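Local coordinates for beta-d-glucoside glucohydrolase (Hypocrea jecorina, PDB 3ZZ1), which belongs to glycoside hydrolase family 3 and probably hydrolyses terminal, non-reducing beta-D-glucosyl residues, releasing beta-D-glucose during cellulose breakdown, at residues G10-K15 and W296-Q301; L64-S69 and E99-S104; A74-V79 and A325-G330; Q143-I148 and V193-A198; I349-S354 and A394-I399. All coordinates share one frame; numbering follows the deposited sequence.

How the interactions relate
Four of the five contacts are buried; interaction 1, near the N-terminus, is partly open and joins an aliphatic chain lying on an aromatic ring to water bridges. Interactions 1 and 4 both involve helix ends closed by Schellman motifs, and they touch where Leu298 meets the backbone of Asn196. Interactions 2 and 3 are also neighbours: Leu64 and Phe75 pair through their backbones, but the first adds water bridges to a valine contact whereas the second is van der Waals packing of a threonine on a helix. Interaction 5 stands apart in the family 3 C-terminal domain, about 51 Å from interaction 1 between centres, and is apolar strand-to-helix packing.

Interaction 1. Residues G10-K15 and W296-Q301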
# COMPACT_ATOMS: atom_id res chain seq x y z
N GLY A 10 2.62 -19.24 19.47
CA GLY A 10 3.15 -20.18 20.46
C GLY A 10 2.71 -21.60 20.21
O GLY A 10 3.51 -22.53 20.25
N THR A 11 1.42 -21.76 19.94
CA THR A 11 0.82 -23.06 19.63
C THR A 11 1.31 -23.57 18.27
O THR A 11 1.57 -24.76 18.12
CB THR A 11 -0.72 -22.99 19.68
OG1 THR A 11 -1.13 -22.56 20.99
CG2 THR A 11 -1.36 -24.36 19.38
N ALA A 12 1.45 -22.66 17.30
CA ALA A 12 1.99 -23.00 15.99
C ALA A 12 3.42 -23.52 16.11
O ALA A 12 3.82 -24.45 15.41
CB ALA A 12 1.94 -21.80 15.06
N TYR A 13 4.19 -22.91 17.02
CA TYR A 13 5.56 -23.33 17.29
C TYR A 13 5.68 -24.73 17.89
O TYR A 13 6.55 -25.50 17.49
CB TYR A 13 6.29 -22.29 18.15
CG TYR A 13 7.20 -21.40 17.33
CD1 TYR A 13 6.70 -20.66 16.25
CD2 TYR A 13 8.56 -21.31 17.61
CE1 TYR A 13 7.53 -19.86 15.48
CE2 TYR A 13 9.40 -20.50 16.85
CZ TYR A 13 8.88 -19.78 15.78
OH TYR A 13 9.70 -18.99 15.02
N ASP A 14 4.79 -25.05 18.84
CA ASP A 14 4.73 -26.40 19.42
C ASP A 14 4.49 -27.44 18.33
O ASP A 14 5.19 -28.46 18.27
CB ASP A 14 3.63 -26.49 20.48
CG ASP A 14 3.86 -25.56 21.67
OD1 ASP A 14 5.02 -25.18 21.93
OD2 ASP A 14 2.87 -25.21 22.34
N LYS A 15 3.50 -27.18 17.47
CA LYS A 15 3.20 -28.05 16.33
C LYS A 15 4.37 -28.17 15.37
O LYS A 15 4.69 -29.28 14.90
CB LYS A 15 1.97 -27.55 15.58
CG LYS A 15 0.65 -27.79 16.28
CD LYS A 15 -0.46 -27.03 15.57
CE LYS A 15 -1.75 -27.03 16.37
NZ LYS A 15 -2.82 -26.30 15.63
N TRP A 296 2.46 -22.34 8.47
CA TRP A 296 1.52 -23.30 7.91
C TRP A 296 0.51 -23.74 8.97
O TRP A 296 -0.70 -23.78 8.71
CB TRP A 296 2.33 -24.48 7.36
CG TRP A 296 1.58 -25.55 6.61
CD1 TRP A 296 0.85 -25.39 5.46
CD2 TRP A 296 1.55 -26.95 6.92
NE1 TRP A 296 0.34 -26.61 5.06
CE2 TRP A 296 0.76 -27.58 5.94
CE3 TRP A 296 2.11 -27.73 7.95
CZ2 TRP A 296 0.51 -28.96 5.94
CZ3 TRP A 296 1.86 -29.10 7.95
CH2 TRP A 296 1.06 -29.70 6.96
N TYR A 297 1.01 -24.05 10.17
CA TYR A 297 0.15 -24.46 11.28
C TYR A 297 -0.69 -23.30 11.82
O TYR A 297 -1.84 -23.50 12.21
CB TYR A 297 0.97 -25.07 12.42
CG TYR A 297 1.43 -26.49 12.15
CD1 TYR A 297 0.51 -27.52 12.01
CD2 TYR A 297 2.78 -26.80 12.05
CE1 TYR A 297 0.92 -28.84 11.77
CE2 TYR A 297 3.21 -28.11 11.81
CZ TYR A 297 2.27 -29.12 11.66
OH TYR A 297 2.68 -30.41 11.43
N LEU A 298 -0.09 -22.11 11.84
CA LEU A 298 -0.75 -20.88 12.30
C LEU A 298 -2.01 -20.56 11.50
O LEU A 298 -3.01 -20.13 12.07
CB LEU A 298 0.22 -19.69 12.23
CG LEU A 298 -0.29 -18.29 12.62
CD1 LEU A 298 -0.34 -18.10 14.12
CD2 LEU A 298 0.57 -17.20 11.98
N THR A 299 -1.94 -20.77 10.19
CA THR A 299 -3.04 -20.47 9.28
C THR A 299 -3.97 -21.65 9.09
O THR A 299 -4.92 -21.57 8.31
CB THR A 299 -2.52 -20.02 7.90
OG1 THR A 299 -1.48 -20.91 7.47
CG2 THR A 299 -1.96 -18.60 7.96
N GLY A 300 -3.69 -22.75 9.79
CA GLY A 300 -4.54 -23.94 9.76
C GLY A 300 -4.49 -24.71 8.45
O GLY A 300 -5.40 -25.48 8.15
N GLN A 301 -3.42 -24.52 7.69
CA GLN A 301 -3.30 -25.16 6.37
C GLN A 301 -2.92 -26.64 6.49
O GLN A 301 -2.93 -27.36 5.49
CB GLN A 301 -2.32 -24.38 5.49
CG GLN A 301 -2.72 -22.92 5.26
CD GLN A 301 -1.75 -22.15 4.37
OE1 GLN A 301 -2.13 -21.16 3.74
NE2 GLN A 301 -0.50 -22.60 4.31
O HOH W 1 -3.12 -25.74 12.77
O HOH W 2 -1.64 -23.73 15.15
O HOH W 3 3.02 -31.10 14.56
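Lys15 lies over Tyr297, and its side chain can be followed atom by atom from ring to water. Its CB sits above the middle of the Tyr297 ring, 3.7 Å from the centroid and 14° off the normal, a CH-pi contact. With CG turned away from the carbonyl carbon (chi1 -73°) and the rest of the chain extended, CD stays above the same face, over its rim, 3.7 Å from Tyr297 CD1. NZ then passes the root of the tyrosine and ends among two waters, each 2.9 Å from Lys15 NZ and each donating to Tyr297 O. That carbonyl also accepts Gly300 N at 3.1 Å, so three donors grip it. A third water is held by Lys15 O and reaches Tyr297 OH only weakly. The ring thus lies between Trp296 CE3 on one face and Lys15 CB on the other.

One turn back, Ala12 brings the backbones together: its CB rests 3.8 Å from Leu298 N and 3.9 Å from Leu298 CB. The small methyl lets helix 8-20 come close to the end of helix 282-298. That end is closed by a Schellman motif, in which Gly300 takes a positive phi of 71° and Gln301 N bonds to Trp296 O; helix 8-20 packs against a Schellman-capped helix C-terminus.

Interaction 2. Residues L64-S69 and E99-S104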
# COMPACT_ATOMS: atom_id res chain seq x y z
N LEU A 64 -2.93 -7.12 -4.75
CA LEU A 64 -4.31 -6.76 -5.11
C LEU A 64 -5.12 -7.91 -5.74
O LEU A 64 -6.17 -7.68 -6.35
CB LEU A 64 -4.35 -5.50 -6.00
CG LEU A 64 -3.53 -5.39 -7.29
CD1 LEU A 64 -4.10 -6.22 -8.42
CD2 LEU A 64 -3.44 -3.94 -7.73
N GLY A 65 -4.64 -9.13 -5.58
CA GLY A 65 -5.36 -10.29 -6.09
C GLY A 65 -4.49 -11.37 -6.68
O GLY A 65 -3.26 -11.26 -6.69
N VAL A 66 -5.14 -12.41 -7.19
CA VAL A 66 -4.45 -13.60 -7.68
C VAL A 66 -3.90 -13.33 -9.08
O VAL A 66 -4.66 -13.08 -10.01
CB VAL A 66 -5.39 -14.84 -7.71
CG1 VAL A 66 -4.61 -16.09 -8.09
CG2 VAL A 66 -6.07 -15.04 -6.36
N ARG A 67 -2.58 -13.41 -9.22
CA ARG A 67 -1.92 -13.22 -10.52
C ARG A 67 -2.07 -14.45 -11.41
O ARG A 67 -2.04 -15.58 -10.93
CB ARG A 67 -0.44 -12.90 -10.32
CG ARG A 67 0.28 -12.38 -11.56
CD ARG A 67 1.75 -12.18 -11.26
NE ARG A 67 2.48 -11.58 -12.37
CZ ARG A 67 3.79 -11.38 -12.37
NH1 ARG A 67 4.54 -11.72 -11.33
NH2 ARG A 67 4.36 -10.82 -13.44
N TYR A 68 -2.21 -14.19 -12.71
CA TYR A 68 -2.34 -15.21 -13.77
C TYR A 68 -3.68 -15.94 -13.77
O TYR A 68 -3.91 -16.82 -14.60
CB TYR A 68 -1.18 -16.22 -13.74
CG TYR A 68 0.21 -15.61 -13.84
CD1 TYR A 68 0.59 -14.84 -14.94
CD2 TYR A 68 1.15 -15.84 -12.83
CE1 TYR A 68 1.87 -14.29 -15.02
CE2 TYR A 68 2.42 -15.30 -12.90
CZ TYR A 68 2.78 -14.53 -14.00
OH TYR A 68 4.04 -14.00 -14.06
N SER A 69 -4.57 -15.56 -12.87
CA SER A 69 -5.87 -16.18 -12.79
C SER A 69 -6.82 -15.60 -13.83
O SER A 69 -6.73 -14.42 -14.18
CB SER A 69 -6.46 -16.03 -11.39
OG SER A 69 -7.77 -16.55 -11.32
N GLU A 99 -10.04 -15.02 0.60
CA GLU A 99 -11.04 -15.97 0.10
C GLU A 99 -10.71 -16.49 -1.29
O GLU A 99 -10.80 -17.70 -1.55
CB GLU A 99 -12.44 -15.35 0.12
CG GLU A 99 -13.08 -15.34 1.50
CD GLU A 99 -14.40 -14.58 1.55
OE1 GLU A 99 -15.02 -14.37 0.49
OE2 GLU A 99 -14.82 -14.20 2.66
N GLU A 100 -10.32 -15.58 -2.18
CA GLU A 100 -10.00 -15.94 -3.57
C GLU A 100 -8.71 -16.74 -3.68
O GLU A 100 -8.62 -17.67 -4.48
CB GLU A 100 -9.93 -14.68 -4.45
CG GLU A 100 -11.24 -13.90 -4.45
CD GLU A 100 -11.47 -13.08 -5.70
OE1 GLU A 100 -10.59 -13.03 -6.57
OE2 GLU A 100 -12.57 -12.48 -5.81
N VAL A 101 -7.72 -16.38 -2.86
CA VAL A 101 -6.44 -17.08 -2.83
C VAL A 101 -6.61 -18.54 -2.39
O VAL A 101 -6.11 -19.44 -3.07
CB VAL A 101 -5.40 -16.34 -1.94
CG1 VAL A 101 -4.12 -17.13 -1.82
CG2 VAL A 101 -5.11 -14.95 -2.51
N LYS A 102 -7.32 -18.75 -1.28
CA LYS A 102 -7.59 -20.10 -0.78
C LYS A 102 -8.42 -20.89 -1.78
O LYS A 102 -8.12 -22.05 -2.08
CB LYS A 102 -8.29 -20.05 0.58
CG LYS A 102 -8.50 -21.40 1.25
CD LYS A 102 -8.75 -21.24 2.73
CE LYS A 102 -9.15 -22.56 3.38
NZ LYS A 102 -10.56 -22.93 3.08
N ALA A 103 -9.46 -20.24 -2.31
CA ALA A 103 -10.35 -20.87 -3.28
C ALA A 103 -9.60 -21.31 -4.54
O ALA A 103 -10.03 -22.23 -5.24
CB ALA A 103 -11.51 -19.95 -3.63
N SER A 104 -8.47 -20.65 -4.81
CA SER A 104 -7.62 -21.00 -5.95
C SER A 104 -6.53 -22.01 -5.57
O SER A 104 -5.74 -22.43 -6.42
CB SER A 104 -6.99 -19.74 -6.56
OG SER A 104 -7.99 -18.84 -7.03
O HOH W 4 -8.15 -12.15 -6.72
O HOH W 5 -8.73 -18.37 -9.63
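Val66, which opens a type II beta turn running to Ser69, packs on Val101 in the last turns of helix 87-103, joining a loop to a helix within the TIM-barrel-clan N-terminal domain. The loop follows strand 58-60, and the contact is buried. One methyl does the apolar work: Val66 CG2, anti to its own carbonyl carbon, lies 4.0 Å from Val101 CG2 and 4.1 Å from Val101 CA, with Glu100 CB and Ser104 OG a little farther off.

Beside this apolar centre, water links polar groups of the two segments. One molecule accepts from Val66 N at 3.1 Å and donates to Glu100 OE1 at 2.6 Å, tying the loop backbone to the carboxylate. The other carboxylate oxygen, Glu100 OE2, is bonded to Thr73 and His319, so both oxygens have partners, which would be consistent with an ionised acid.

Just past the helix end, Ser104 turns back on the last turn. Ser104 OG donates to Glu100 O at 2.9 Å, meeting it at a C=O...donor angle of 154° and tilted 26° from the carbonyl plane. The same Ser104 OG accepts a bond from a second water at 2.7 Å, and this water also lies 2.7 Å from Ser69 OG.

Interaction 3. Residues A74-V79 and A325-G330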
# COMPACT_ATOMS: atom_id res chain seq x y z
N ALA A 74 -9.92 -8.42 -9.71
CA ALA A 74 -8.86 -7.43 -9.68
C ALA A 74 -9.22 -6.37 -8.65
O ALA A 74 -10.01 -5.46 -8.93
CB ALA A 74 -8.67 -6.80 -11.05
N PHE A 75 -8.67 -6.50 -7.44
CA PHE A 75 -8.94 -5.53 -6.39
C PHE A 75 -8.20 -4.23 -6.66
O PHE A 75 -7.27 -4.20 -7.47
CB PHE A 75 -8.59 -6.11 -5.01
CG PHE A 75 -9.47 -7.25 -4.59
CD1 PHE A 75 -9.15 -8.56 -4.94
CD2 PHE A 75 -10.63 -7.02 -3.85
CE1 PHE A 75 -9.96 -9.63 -4.55
CE2 PHE A 75 -11.45 -8.07 -3.46
CZ PHE A 75 -11.12 -9.38 -3.81
N THR A 76 -8.64 -3.16 -6.02
CA THR A 76 -7.96 -1.88 -6.14
C THR A 76 -6.56 -2.04 -5.56
O THR A 76 -6.36 -2.84 -4.65
CB THR A 76 -8.69 -0.76 -5.36
OG1 THR A 76 -8.70 -1.07 -3.96
CG2 THR A 76 -10.12 -0.60 -5.87
N PRO A 77 -5.57 -1.29 -6.11
CA PRO A 77 -4.27 -1.18 -5.47
C PRO A 77 -4.39 -0.73 -4.02
O PRO A 77 -5.37 -0.06 -3.65
CB PRO A 77 -3.58 -0.10 -6.29
CG PRO A 77 -4.14 -0.28 -7.65
CD PRO A 77 -5.57 -0.69 -7.46
N GLY A 78 -3.39 -1.07 -3.21
CA GLY A 78 -3.34 -0.65 -1.81
C GLY A 78 -3.49 0.85 -1.61
O GLY A 78 -4.08 1.29 -0.61
N VAL A 79 -2.96 1.65 -2.54
CA VAL A 79 -3.01 3.12 -2.40
C VAL A 79 -4.46 3.63 -2.39
O VAL A 79 -4.80 4.55 -1.63
CB VAL A 79 -2.12 3.85 -3.46
CG1 VAL A 79 -2.73 3.79 -4.87
CG2 VAL A 79 -1.86 5.30 -3.04
N ALA A 325 -16.75 -0.26 -3.68
CA ALA A 325 -16.73 0.60 -2.50
C ALA A 325 -15.43 1.39 -2.37
O ALA A 325 -15.45 2.60 -2.11
CB ALA A 325 -17.00 -0.21 -1.23
N ILE A 326 -14.29 0.72 -2.55
CA ILE A 326 -13.00 1.38 -2.38
C ILE A 326 -12.66 2.31 -3.54
O ILE A 326 -12.18 3.43 -3.33
CB ILE A 326 -11.86 0.36 -2.13
CG1 ILE A 326 -12.02 -0.27 -0.74
CG2 ILE A 326 -10.51 1.04 -2.26
CD1 ILE A 326 -11.00 -1.34 -0.41
N ALA A 327 -12.92 1.86 -4.77
CA ALA A 327 -12.78 2.70 -5.96
C ALA A 327 -13.61 3.97 -5.82
O ALA A 327 -13.19 5.04 -6.26
CB ALA A 327 -13.22 1.93 -7.19
N ARG A 328 -14.78 3.84 -5.19
CA ARG A 328 -15.71 4.94 -4.96
C ARG A 328 -15.24 5.84 -3.81
O ARG A 328 -15.11 7.05 -3.99
CB ARG A 328 -17.11 4.37 -4.65
CG ARG A 328 -18.20 5.40 -4.41
CD ARG A 328 -19.44 4.77 -3.78
NE ARG A 328 -19.20 4.30 -2.42
CZ ARG A 328 -19.52 3.09 -1.96
NH1 ARG A 328 -20.14 2.22 -2.75
NH2 ARG A 328 -19.24 2.76 -0.70
N ASP A 329 -14.98 5.24 -2.65
CA ASP A 329 -14.69 5.99 -1.43
C ASP A 329 -13.25 6.49 -1.35
O ASP A 329 -12.89 7.24 -0.43
CB ASP A 329 -15.03 5.17 -0.18
CG ASP A 329 -16.53 4.95 -0.01
OD1 ASP A 329 -17.33 5.65 -0.67
OD2 ASP A 329 -16.91 4.05 0.78
N GLY A 330 -12.42 6.07 -2.31
CA GLY A 330 -11.01 6.46 -2.37
C GLY A 330 -10.76 7.62 -3.30
O GLY A 330 -9.66 8.19 -3.31
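Thr76 presses its hydroxyl and methyl against helix 320-329, and nearly all of the tight packing comes from this one residue. Thr76 OG1 lies 3.3 Å from Ile326 CG2, a close van der Waals contact of the hydroxyl oxygen with a methyl. The torsion explains it: with chi1 at 63° the hydroxyl is wedged between the backbone N and carbonyl carbon, where it also makes a weak bond to Pro77 O at 3.5 Å. The methyl branch touches Ile326 CG2 as well as reaching the next residue, Thr76 CG2 standing 3.9 Å from Ala327 N and 4.2 Å from Ala327 CB.

The partly exposed side of the same helix is charged, and takes no part in the contact with the loop. Arg328 grips Asp329 side-on through two nitrogens: NE bonds to OD1 of Asp329 at 2.9 Å, and NH2 to OD2. The approach to Asp329 OD1 comes from above the carboxylate plane, 48° out of it.

Ala327 also touches Ala513 of helix 510-518, while Ala325 and Asp329 meet Leu89 of helix 87-103. Helix 320-329 therefore packs on helices of both family 3 domains. This is loop-on-helix packing, probably at the junction of those domains, just ahead of Pro77, the N-cap of helix 78-83.

Interaction 4. Residues Q143-I148 and V193-A198; sequences QTINGI and VQANVA
Ile145 packs against Ala195 and Val197 at a Schellman motif, the turn by which helix 178-194 ends and the chain heads into strand 199-202 of the TIM-barrel-clan N-terminal domain. Strand 154-160 follows helix 134-150 and runs parallel to strand 199-202, so the contact joins helix 134-150 to the turn between the helix and strand of the next alpha/beta unit.

The turn is held by its own backbone. Asn196, with a positive phi of 64°, is the C' residue; its N bonds back to Val193 O at 2.7 Å, and Val197 N bonds to Ala192 O, the wider-spanning bond of the motif. Reversing the chain here brings Ala195 and Val197 to bear on a single isoleucine.

Ile145 answers with two branches. Its CG2, anti to the backbone N, reaches the turn itself: Ile145 CG2 is 3.9 Å from Ala195 CB and 3.7 Å from Ala195 O. The other branch, CG1 and CD1, passes on to the valine. Strand 154-160 adds to the same core, with Ala155 touching Ile145 and Ala157 touching Val197, while Pro112 also packs on the isoleucine. No hydrogen bond crosses; the contact is van der Waals packing, mostly between apolar groups.

The closest approach lies at the tip. With Val197 CG1 at chi1 75°, CG2 falls anti to the backbone N, which presents that methyl to the isoleucine: Val197 CG2 lies 3.6 Å from Ile145 CD1 and 4.0 Å from Ile145 CG1.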
# COMPACT_ATOMS: atom_id res chain seq x y z
N GLN A 143 -4.55 -4.31 9.30
CA GLN A 143 -5.94 -4.60 8.94
C GLN A 143 -6.02 -5.58 7.77
O GLN A 143 -6.88 -6.47 7.76
CB GLN A 143 -6.73 -3.32 8.63
CG GLN A 143 -6.96 -2.39 9.83
CD GLN A 143 -8.03 -2.87 10.82
OE1 GLN A 143 -8.08 -2.41 11.96
NE2 GLN A 143 -8.90 -3.80 10.39
N THR A 144 -5.13 -5.42 6.79
CA THR A 144 -5.13 -6.25 5.58
C THR A 144 -4.70 -7.68 5.88
O THR A 144 -5.26 -8.64 5.35
CB THR A 144 -4.22 -5.65 4.48
OG1 THR A 144 -4.60 -4.29 4.23
CG2 THR A 144 -4.30 -6.43 3.18
N ILE A 145 -3.70 -7.81 6.75
CA ILE A 145 -3.15 -9.11 7.13
C ILE A 145 -4.12 -9.87 8.03
O ILE A 145 -4.29 -11.07 7.85
CB ILE A 145 -1.74 -8.95 7.76
CG1 ILE A 145 -0.72 -8.67 6.65
CG2 ILE A 145 -1.33 -10.19 8.55
CD1 ILE A 145 0.52 -7.95 7.11
N ASN A 146 -4.76 -9.17 8.96
CA ASN A 146 -5.86 -9.76 9.73
C ASN A 146 -6.91 -10.34 8.78
O ASN A 146 -7.33 -11.49 8.92
CB ASN A 146 -6.49 -8.73 10.67
CG ASN A 146 -7.61 -9.32 11.54
OD1 ASN A 146 -8.80 -9.09 11.29
ND2 ASN A 146 -7.22 -10.08 12.56
N GLY A 147 -7.30 -9.54 7.78
CA GLY A 147 -8.27 -9.96 6.78
C GLY A 147 -7.85 -11.19 6.00
O GLY A 147 -8.59 -12.18 5.97
N ILE A 148 -6.68 -11.13 5.37
CA ILE A 148 -6.15 -12.25 4.58
C ILE A 148 -6.06 -13.52 5.44
O ILE A 148 -6.59 -14.57 5.06
CB ILE A 148 -4.76 -11.94 3.96
CG1 ILE A 148 -4.84 -10.79 2.95
CG2 ILE A 148 -4.16 -13.19 3.28
CD1 ILE A 148 -3.49 -10.13 2.67
N VAL A 193 4.01 -7.58 11.59
CA VAL A 193 4.45 -8.63 12.51
C VAL A 193 3.45 -8.77 13.65
O VAL A 193 3.02 -9.88 13.97
CB VAL A 193 5.88 -8.35 13.06
CG1 VAL A 193 6.28 -9.37 14.11
CG2 VAL A 193 6.90 -8.33 11.92
N GLN A 194 3.07 -7.65 14.26
CA GLN A 194 2.11 -7.65 15.37
C GLN A 194 0.76 -8.24 14.94
O GLN A 194 0.02 -8.77 15.77
CB GLN A 194 1.94 -6.24 15.94
CG GLN A 194 1.34 -6.18 17.35
CD GLN A 194 -0.18 -6.15 17.36
OE1 GLN A 194 -0.82 -5.80 16.37
NE2 GLN A 194 -0.77 -6.51 18.50
N ALA A 195 0.47 -8.15 13.65
CA ALA A 195 -0.75 -8.72 13.08
C ALA A 195 -0.57 -10.21 12.81
O ALA A 195 -1.44 -10.85 12.21
CB ALA A 195 -1.15 -7.98 11.80
N ASN A 196 0.56 -10.75 13.25
CA ASN A 196 0.95 -12.15 13.05
C ASN A 196 1.16 -12.53 11.58
O ASN A 196 0.82 -13.64 11.18
CB ASN A 196 -0.06 -13.12 13.70
CG ASN A 196 -0.09 -13.00 15.21
OD1 ASN A 196 0.93 -12.75 15.85
ND2 ASN A 196 -1.27 -13.20 15.78
N VAL A 197 1.74 -11.62 10.80
CA VAL A 197 2.05 -11.93 9.41
C VAL A 197 2.88 -13.20 9.39
O VAL A 197 3.72 -13.42 10.27
CB VAL A 197 2.74 -10.75 8.65
CG1 VAL A 197 4.21 -10.58 9.06
CG2 VAL A 197 2.61 -10.91 7.13
N ALA A 198 2.60 -14.06 8.42
CA ALA A 198 3.24 -15.37 8.33
C ALA A 198 4.66 -15.24 7.83
O ALA A 198 5.58 -15.90 8.33
CB ALA A 198 2.44 -16.28 7.41

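Interaction 5. Residues I349-S354 and A394-I399; sequences IAVVGS and APYDAI
Val351, on strand 348-352, faces Tyr396 and Ile399 of helix 395-404 in what is part of a beta-alpha-beta crossover: strand 348-352, the helix, then strand 409-413, which lies parallel beside the first. The unit belongs to the alpha/beta C-terminal domain of the family 3 enzyme.

Backbone bonds set up the two surfaces. On the helix side, Ala394 is the N-cap and Ala398 N bonds back to Ala394 O at 3.2 Å; Ile399 N reaches Pro395 O at 2.8 Å. On the strand side, Ile349 and Val351 pair with Thr411, and Ala350 with Val430 and Ile432, so both flanking strands hold the segment. Alternation along the strand turns Ile349 and Val351 to this helix and carries Ala350 and Val352 to the other face of the sheet.

Aromatic contact is slight. Val351 CG1, anti to its backbone N (chi1 175°), comes obliquely to the tyrosine, 4.2 Å from Tyr396 CD1, and the two side chains cross at about a right angle. With Tyr396 CG anti to its backbone N (chi1 167°), the ring lies where Val410 and Leu412 of strand 409-413 also meet it.

Aliphatic packing carries the rest of the contact. Ile399 also touches Phe434, Val515 and Leu518, which places its side chain within the core between sheet and helix 510-518. Toward Val351 it offers one methyl to the branch the tyrosine does not use: Ile399 CG2 rests 3.9 Å from Val351 CG2.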
# COMPACT_ATOMS: atom_id res chain seq x y z
N ILE A 349 -23.22 16.65 -22.26
CA ILE A 349 -21.93 16.37 -21.64
C ILE A 349 -20.93 15.99 -22.72
O ILE A 349 -21.24 15.16 -23.59
CB ILE A 349 -22.04 15.21 -20.60
CG1 ILE A 349 -22.79 15.67 -19.34
CG2 ILE A 349 -20.65 14.68 -20.22
CD1 ILE A 349 -23.11 14.56 -18.35
N ALA A 350 -19.75 16.59 -22.68
CA ALA A 350 -18.62 16.12 -23.48
C ALA A 350 -17.70 15.23 -22.63
O ALA A 350 -17.37 15.57 -21.49
CB ALA A 350 -17.85 17.28 -24.08
N VAL A 351 -17.30 14.10 -23.19
CA VAL A 351 -16.36 13.20 -22.55
C VAL A 351 -15.14 13.13 -23.45
O VAL A 351 -15.24 12.78 -24.63
CB VAL A 351 -16.98 11.79 -22.31
CG1 VAL A 351 -15.95 10.83 -21.75
CG2 VAL A 351 -18.17 11.89 -21.35
N VAL A 352 -13.98 13.49 -22.90
CA VAL A 352 -12.78 13.71 -23.70
C VAL A 352 -11.57 13.01 -23.08
O VAL A 352 -11.30 13.14 -21.89
CB VAL A 352 -12.49 15.23 -23.86
CG1 VAL A 352 -11.17 15.47 -24.58
CG2 VAL A 352 -13.63 15.93 -24.59
N GLY A 353 -10.84 12.27 -23.92
CA GLY A 353 -9.61 11.61 -23.49
C GLY A 353 -9.61 10.12 -23.77
O GLY A 353 -10.63 9.45 -23.61
N SER A 354 -8.47 9.59 -24.19
CA SER A 354 -8.34 8.16 -24.44
C SER A 354 -8.59 7.34 -23.17
O SER A 354 -9.04 6.20 -23.24
CB SER A 354 -6.97 7.83 -25.00
OG SER A 354 -5.96 8.13 -24.06
N ALA A 394 -15.51 1.03 -18.02
CA ALA A 394 -14.91 2.28 -18.46
C ALA A 394 -15.74 3.50 -18.02
O ALA A 394 -16.97 3.43 -17.98
CB ALA A 394 -14.73 2.28 -19.97
N PRO A 395 -15.06 4.61 -17.67
CA PRO A 395 -15.76 5.84 -17.31
C PRO A 395 -16.80 6.26 -18.35
O PRO A 395 -17.93 6.59 -17.98
CB PRO A 395 -14.63 6.87 -17.24
CG PRO A 395 -13.44 6.07 -16.84
CD PRO A 395 -13.60 4.74 -17.50
N TYR A 396 -16.44 6.22 -19.64
CA TYR A 396 -17.36 6.64 -20.71
C TYR A 396 -18.66 5.85 -20.74
O TYR A 396 -19.74 6.43 -20.80
CB TYR A 396 -16.71 6.60 -22.10
CG TYR A 396 -17.74 6.72 -23.20
CD1 TYR A 396 -18.43 7.92 -23.42
CD2 TYR A 396 -18.06 5.62 -24.00
CE1 TYR A 396 -19.40 8.02 -24.42
CE2 TYR A 396 -19.03 5.71 -25.00
CZ TYR A 396 -19.69 6.91 -25.21
OH TYR A 396 -20.64 7.00 -26.21
N ASP A 397 -18.54 4.52 -20.73
CA ASP A 397 -19.70 3.64 -20.83
C ASP A 397 -20.65 3.87 -19.65
O ASP A 397 -21.87 3.92 -19.82
CB ASP A 397 -19.25 2.17 -20.92
CG ASP A 397 -18.51 1.87 -22.23
OD1 ASP A 397 -18.97 2.30 -23.30
OD2 ASP A 397 -17.46 1.18 -22.19
N ALA A 398 -20.07 4.04 -18.46
CA ALA A 398 -20.85 4.32 -17.25
C ALA A 398 -21.48 5.72 -17.29
O ALA A 398 -22.64 5.89 -16.90
CB ALA A 398 -20.00 4.15 -16.01
N ILE A 399 -20.71 6.71 -17.74
CA ILE A 399 -21.22 8.08 -17.84
C ILE A 399 -22.34 8.18 -18.88
O ILE A 399 -23.37 8.83 -18.63
CB ILE A 399 -20.08 9.11 -18.11
CG1 ILE A 399 -19.31 9.37 -16.81
CG2 ILE A 399 -20.64 10.42 -18.69
CD1 ILE A 399 -17.96 10.05 -17.00